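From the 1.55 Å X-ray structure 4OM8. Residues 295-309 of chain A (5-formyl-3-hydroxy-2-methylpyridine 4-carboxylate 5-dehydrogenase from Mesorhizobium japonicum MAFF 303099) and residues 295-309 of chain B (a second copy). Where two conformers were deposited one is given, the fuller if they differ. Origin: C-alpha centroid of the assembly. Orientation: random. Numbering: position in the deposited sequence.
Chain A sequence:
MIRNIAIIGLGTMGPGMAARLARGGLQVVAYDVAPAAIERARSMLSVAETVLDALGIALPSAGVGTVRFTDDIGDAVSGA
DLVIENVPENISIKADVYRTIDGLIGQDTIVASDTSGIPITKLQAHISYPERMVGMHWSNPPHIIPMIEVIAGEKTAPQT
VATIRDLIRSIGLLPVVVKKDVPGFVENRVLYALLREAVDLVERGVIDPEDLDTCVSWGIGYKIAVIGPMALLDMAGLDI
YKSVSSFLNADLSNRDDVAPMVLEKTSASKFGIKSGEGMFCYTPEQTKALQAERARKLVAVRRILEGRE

Chain A 295-309: ARKLVAVRRILEGRE
Chain B (295-309) ARKLVAVRRILEGRE

Two copies of the same C-terminal segment pack as antiparallel helices about an exact two-fold axis, so every contact described along chain B recurs with the chain labels exchanged. Each helix enters from earlier in its chain with phi/psi near -63/-43 through 295-304, then -66/-27 at Leu B305 and -81/-5 at Glu B306; the axes approach to 9.4 Å, with 170° between their directions. Val B301 lies opposite Val A301 (CA to CA 5.7 Å), and Lys B297 opposite Ile A304 (CA to CA 6.4 Å). Together the stretches bury 784 Å².

Arg B296 starts out sideways, but its t, t, p chain (chi4 73°) brings the guanidinium to the tail of chain A. Glu A309 OE2 lies over one face, 3.3 Å from Arg B296 NH1: a salt bridge of charges only, since no N-H points at the oxygen. Arg B296 NH2 also donates to water 2 (2.9 Å), which in turn donates to Ile A304 O (2.7 Å) and Arg A308 O (2.8 Å), tying the side chain to backbone carbonyls. Lys B297 (m, t, t, t) lies extended, its methylenes beside Ile A304 (CG to CG2 4.4 Å) and its NZ 3.5 Å from Leu A305 O, so a long aliphatic chain suits the apolar surface it lies along, and its amino tip the backbone carbonyl.

Leu B298 (m, t) points away and is buried elsewhere in the structure. Ala B300 points toward chain A, and its small CB admits Ile A304 CG2 at 3.7 Å. Val B301 (t) is buried at the centre: its CG1 meets Val A301 CG1 at 4.2 Å, while its CG2 touches Ile A304 CG2 at 3.7 Å and Leu A305 CD2 at 4.0 Å. Its CA-to-CB bond points sideways, and the short branched side chain fits this close spacing.

Arg B302 (t, t, t) points away; its NE donates to Glu B306 OE2 at 2.6 Å within a salt bridge, four residues further along its own chain. Ile B304 (m, m) points toward chain A and has the largest covered area in chain B; its CG2 touches both Ala A300 CB and Val A301 CG2, each at 3.7 Å. Leu B305 (m, t) starts away, yet its CD2 returns to Val A301 CG2 at 4.0 Å.

Gly B307 (phi/psi 96/11) forms a Schellman motif, with Gly B307 N to Ile B304 O 3.0 Å and Arg B308 N to Arg B303 O 3.0 Å. A CB here would jam against the preceding carbonyl, so glycine fits. Arg B308 (-68/140) leads to Glu B309 (m, m).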

# COMPACT_ATOMS: atom_id res chain seq x y z
N ALA A 295 14.26 6.49 -5.48
CA ALA A 295 14.00 6.63 -6.91
C ALA A 295 14.43 5.38 -7.66
O ALA A 295 13.74 4.93 -8.59
CB ALA A 295 14.71 7.85 -7.48
N ARG A 296 15.55 4.80 -7.26
CA ARG A 296 16.05 3.61 -7.93
C ARG A 296 15.13 2.42 -7.72
O ARG A 296 14.79 1.70 -8.67
CB ARG A 296 17.45 3.26 -7.44
CG ARG A 296 18.05 2.07 -8.18
CD ARG A 296 19.32 1.59 -7.52
NE ARG A 296 19.06 0.98 -6.22
CZ ARG A 296 18.50 -0.21 -6.05
NH1 ARG A 296 18.13 -0.93 -7.11
NH2 ARG A 296 18.32 -0.68 -4.83
N LYS A 297 14.71 2.19 -6.48
CA LYS A 297 13.76 1.13 -6.18
C LYS A 297 12.40 1.33 -6.88
O LYS A 297 11.83 0.37 -7.40
CB LYS A 297 13.53 1.01 -4.67
CG LYS A 297 14.69 0.39 -3.91
CD LYS A 297 14.39 0.44 -2.42
CE LYS A 297 15.46 -0.22 -1.59
NZ LYS A 297 15.15 0.07 -0.15
N LEU A 298 11.89 2.56 -6.88
CA LEU A 298 10.62 2.82 -7.57
C LEU A 298 10.71 2.44 -9.04
O LEU A 298 9.79 1.80 -9.58
CB LEU A 298 10.22 4.29 -7.44
CG LEU A 298 9.67 4.71 -6.07
CD1 LEU A 298 9.52 6.22 -6.03
CD2 LEU A 298 8.33 4.03 -5.77
N VAL A 299 11.80 2.81 -9.69
CA VAL A 299 11.93 2.46 -11.10
C VAL A 299 11.99 0.94 -11.30
O VAL A 299 11.28 0.40 -12.15
CB VAL A 299 13.16 3.16 -11.74
CG1 VAL A 299 13.48 2.54 -13.09
CG2 VAL A 299 12.88 4.65 -11.86
N ALA A 300 12.79 0.25 -10.49
CA ALA A 300 12.95 -1.20 -10.67
C ALA A 300 11.65 -1.95 -10.37
O ALA A 300 11.28 -2.89 -11.09
CB ALA A 300 14.07 -1.72 -9.79
N VAL A 301 10.96 -1.53 -9.32
CA VAL A 301 9.71 -2.17 -8.93
C VAL A 301 8.64 -1.95 -10.01
O VAL A 301 7.91 -2.87 -10.37
CB VAL A 301 9.22 -1.63 -7.57
CG1 VAL A 301 7.76 -2.02 -7.33
CG2 VAL A 301 10.12 -2.14 -6.45
N ARG A 302 8.57 -0.74 -10.54
CA ARG A 302 7.55 -0.46 -11.55
C ARG A 302 7.69 -1.39 -12.76
O ARG A 302 6.69 -1.90 -13.26
CB ARG A 302 7.62 1.00 -12.00
CG ARG A 302 6.85 1.22 -13.29
CD ARG A 302 6.59 2.68 -13.61
NE ARG A 302 6.06 2.76 -14.97
CZ ARG A 302 5.83 3.89 -15.64
NH1 ARG A 302 6.09 5.07 -15.08
NH2 ARG A 302 5.36 3.82 -16.87
N ARG A 303 8.92 -1.63 -13.20
CA ARG A 303 9.11 -2.48 -14.36
C ARG A 303 8.60 -3.89 -14.08
O ARG A 303 7.99 -4.52 -14.95
CB ARG A 303 10.58 -2.49 -14.78
CG ARG A 303 11.03 -1.10 -15.21
CD ARG A 303 12.23 -1.17 -16.11
NE ARG A 303 13.32 -1.94 -15.51
CZ ARG A 303 14.44 -2.24 -16.14
NH1 ARG A 303 14.62 -1.84 -17.39
NH2 ARG A 303 15.39 -2.94 -15.53
N ILE A 304 8.82 -4.39 -12.87
CA ILE A 304 8.28 -5.69 -12.51
C ILE A 304 6.74 -5.70 -12.50
O ILE A 304 6.11 -6.62 -13.00
CB ILE A 304 8.78 -6.16 -11.13
CG1 ILE A 304 10.30 -6.24 -11.12
CG2 ILE A 304 8.10 -7.48 -10.75
CD1 ILE A 304 10.84 -7.10 -12.19
N LEU A 305 6.15 -4.65 -11.95
CA LEU A 305 4.70 -4.58 -11.82
C LEU A 305 4.03 -4.51 -13.18
O LEU A 305 2.88 -4.95 -13.34
CB LEU A 305 4.30 -3.38 -10.97
CG LEU A 305 4.65 -3.43 -9.49
CD1 LEU A 305 4.23 -2.17 -8.79
CD2 LEU A 305 4.02 -4.65 -8.81
N GLU A 306 4.76 -3.96 -14.15
CA GLU A 306 4.29 -3.85 -15.53
C GLU A 306 4.45 -5.13 -16.33
O GLU A 306 4.05 -5.20 -17.49
CB GLU A 306 5.03 -2.72 -16.24
CG GLU A 306 4.67 -1.38 -15.72
CD GLU A 306 5.49 -0.28 -16.36
OE1 GLU A 306 6.64 -0.54 -16.80
OE2 GLU A 306 4.99 0.85 -16.40
N GLY A 307 5.08 -6.13 -15.72
CA GLY A 307 5.23 -7.44 -16.34
C GLY A 307 6.55 -7.66 -17.04
O GLY A 307 6.72 -8.64 -17.77
N ARG A 308 7.51 -6.75 -16.84
CA ARG A 308 8.78 -6.84 -17.55
C ARG A 308 9.58 -8.04 -17.09
O ARG A 308 9.62 -8.36 -15.91
CB ARG A 308 9.61 -5.57 -17.37
CG ARG A 308 10.86 -5.55 -18.21
CD ARG A 308 11.76 -4.38 -17.87
NE ARG A 308 12.76 -4.15 -18.90
CZ ARG A 308 14.01 -4.59 -18.84
NH1 ARG A 308 14.42 -5.30 -17.80
NH2 ARG A 308 14.86 -4.33 -19.83
N GLU A 309 10.21 -8.69 -18.06
CA GLU A 309 11.10 -9.82 -17.79
C GLU A 309 12.48 -9.50 -18.37
O GLU A 309 12.91 -10.07 -19.38
CB GLU A 309 10.54 -11.12 -18.39
CG GLU A 309 9.37 -11.73 -17.60
CD GLU A 309 9.83 -12.50 -16.37
OE1 GLU A 309 10.91 -12.18 -15.83
OE2 GLU A 309 9.10 -13.43 -15.94
OXT GLU A 309 13.17 -8.64 -17.81
N ALA B 295 2.36 -14.55 -7.63
CA ALA B 295 3.48 -15.11 -6.87
C ALA B 295 4.81 -14.71 -7.50
O ALA B 295 5.78 -14.39 -6.80
CB ALA B 295 3.38 -16.63 -6.79
N ARG B 296 4.86 -14.70 -8.83
CA ARG B 296 6.09 -14.35 -9.52
C ARG B 296 6.46 -12.88 -9.30
O ARG B 296 7.61 -12.57 -8.99
CB ARG B 296 5.96 -14.61 -11.02
CG ARG B 296 7.26 -14.34 -11.77
CD ARG B 296 7.05 -14.38 -13.26
NE ARG B 296 6.25 -13.25 -13.73
CZ ARG B 296 6.68 -12.00 -13.80
NH1 ARG B 296 7.92 -11.71 -13.43
NH2 ARG B 296 5.88 -11.05 -14.24
N LYS B 297 5.49 -11.99 -9.45
CA LYS B 297 5.72 -10.57 -9.17
C LYS B 297 6.11 -10.30 -7.71
O LYS B 297 7.00 -9.50 -7.45
CB LYS B 297 4.49 -9.75 -9.53
CG LYS B 297 4.25 -9.58 -11.02
CD LYS B 297 2.94 -8.84 -11.24
CE LYS B 297 2.66 -8.56 -12.69
NZ LYS B 297 1.27 -8.03 -12.79
N LEU B 298 5.42 -10.96 -6.76
CA LEU B 298 5.78 -10.77 -5.35
C LEU B 298 7.23 -11.13 -5.10
O LEU B 298 7.95 -10.40 -4.41
CB LEU B 298 4.87 -11.61 -4.45
CG LEU B 298 3.44 -11.07 -4.26
CD1 LEU B 298 2.60 -12.10 -3.53
CD2 LEU B 298 3.44 -9.74 -3.51
N VAL B 299 7.68 -12.25 -5.66
CA VAL B 299 9.06 -12.65 -5.45
C VAL B 299 10.03 -11.62 -6.06
O VAL B 299 10.98 -11.19 -5.40
CB VAL B 299 9.34 -14.07 -5.99
CG1 VAL B 299 10.83 -14.33 -6.07
CG2 VAL B 299 8.64 -15.09 -5.10
N ALA B 300 9.77 -11.19 -7.29
CA ALA B 300 10.69 -10.26 -7.97
C ALA B 300 10.73 -8.90 -7.26
O ALA B 300 11.80 -8.30 -7.10
CB ALA B 300 10.30 -10.10 -9.42
N VAL B 301 9.56 -8.42 -6.86
CA VAL B 301 9.47 -7.13 -6.18
C VAL B 301 10.19 -7.18 -4.83
O VAL B 301 10.91 -6.26 -4.47
CB VAL B 301 8.00 -6.72 -5.99
CG1 VAL B 301 7.88 -5.56 -4.99
CG2 VAL B 301 7.38 -6.35 -7.34
N ARG B 302 10.00 -8.27 -4.09
CA ARG B 302 10.63 -8.36 -2.79
C ARG B 302 12.15 -8.23 -2.88
O ARG B 302 12.77 -7.53 -2.08
CB ARG B 302 10.26 -9.67 -2.09
CG ARG B 302 11.18 -9.96 -0.92
CD ARG B 302 10.67 -11.05 0.01
NE ARG B 302 11.74 -11.39 0.94
CZ ARG B 302 11.70 -12.39 1.82
NH1 ARG B 302 10.63 -13.18 1.91
NH2 ARG B 302 12.74 -12.60 2.60
N ARG B 303 12.75 -8.88 -3.88
CA ARG B 303 14.20 -8.82 -4.01
C ARG B 303 14.66 -7.39 -4.25
O ARG B 303 15.67 -6.96 -3.70
CB ARG B 303 14.67 -9.75 -5.12
CG ARG B 303 14.34 -11.20 -4.80
CD ARG B 303 15.24 -12.15 -5.54
NE ARG B 303 15.21 -11.89 -6.98
CZ ARG B 303 16.00 -12.52 -7.85
NH1 ARG B 303 16.86 -13.43 -7.42
NH2 ARG B 303 15.91 -12.24 -9.14
N ILE B 304 13.90 -6.63 -5.05
CA ILE B 304 14.24 -5.22 -5.24
C ILE B 304 14.12 -4.42 -3.94
O ILE B 304 14.97 -3.60 -3.62
CB ILE B 304 13.35 -4.57 -6.31
CG1 ILE B 304 13.49 -5.30 -7.64
CG2 ILE B 304 13.66 -3.08 -6.40
CD1 ILE B 304 14.90 -5.38 -8.10
N LEU B 305 13.05 -4.66 -3.19
CA LEU B 305 12.79 -3.90 -1.97
C LEU B 305 13.86 -4.16 -0.92
O LEU B 305 14.14 -3.30 -0.07
CB LEU B 305 11.41 -4.24 -1.41
CG LEU B 305 10.21 -3.77 -2.23
CD1 LEU B 305 8.93 -4.21 -1.58
CD2 LEU B 305 10.22 -2.26 -2.42
N GLU B 306 14.45 -5.35 -0.99
CA GLU B 306 15.53 -5.76 -0.09
C GLU B 306 16.89 -5.22 -0.50
O GLU B 306 17.88 -5.44 0.20
CB GLU B 306 15.60 -7.28 -0.02
CG GLU B 306 14.43 -7.88 0.67
CD GLU B 306 14.46 -9.40 0.63
OE1 GLU B 306 15.06 -9.99 -0.31
OE2 GLU B 306 13.87 -10.00 1.53
N GLY B 307 16.94 -4.55 -1.64
CA GLY B 307 18.16 -3.91 -2.10
C GLY B 307 18.98 -4.73 -3.08
O GLY B 307 20.12 -4.37 -3.38
N ARG B 308 18.40 -5.81 -3.58
CA ARG B 308 19.16 -6.71 -4.46
C ARG B 308 19.46 -6.04 -5.79
O ARG B 308 18.62 -5.33 -6.35
CB ARG B 308 18.40 -8.01 -4.71
CG ARG B 308 19.21 -9.03 -5.49
CD ARG B 308 18.37 -10.23 -5.88
NE ARG B 308 19.21 -11.35 -6.29
CZ ARG B 308 19.48 -11.65 -7.56
NH1 ARG B 308 19.00 -10.90 -8.55
NH2 ARG B 308 20.25 -12.70 -7.84
N GLU B 309 20.67 -6.28 -6.28
CA GLU B 309 21.10 -5.80 -7.59
C GLU B 309 21.52 -6.99 -8.44
O GLU B 309 22.72 -7.21 -8.70
CB GLU B 309 22.24 -4.78 -7.45
CG GLU B 309 21.80 -3.39 -6.97
CD GLU B 309 21.19 -2.54 -8.08
OE1 GLU B 309 20.65 -3.12 -9.05
OE2 GLU B 309 21.25 -1.29 -7.99
OXT GLU B 309 20.65 -7.76 -8.85
O HOH W 1 17.14 -3.27 -5.23
O HOH W 2 7.47 -8.66 -14.17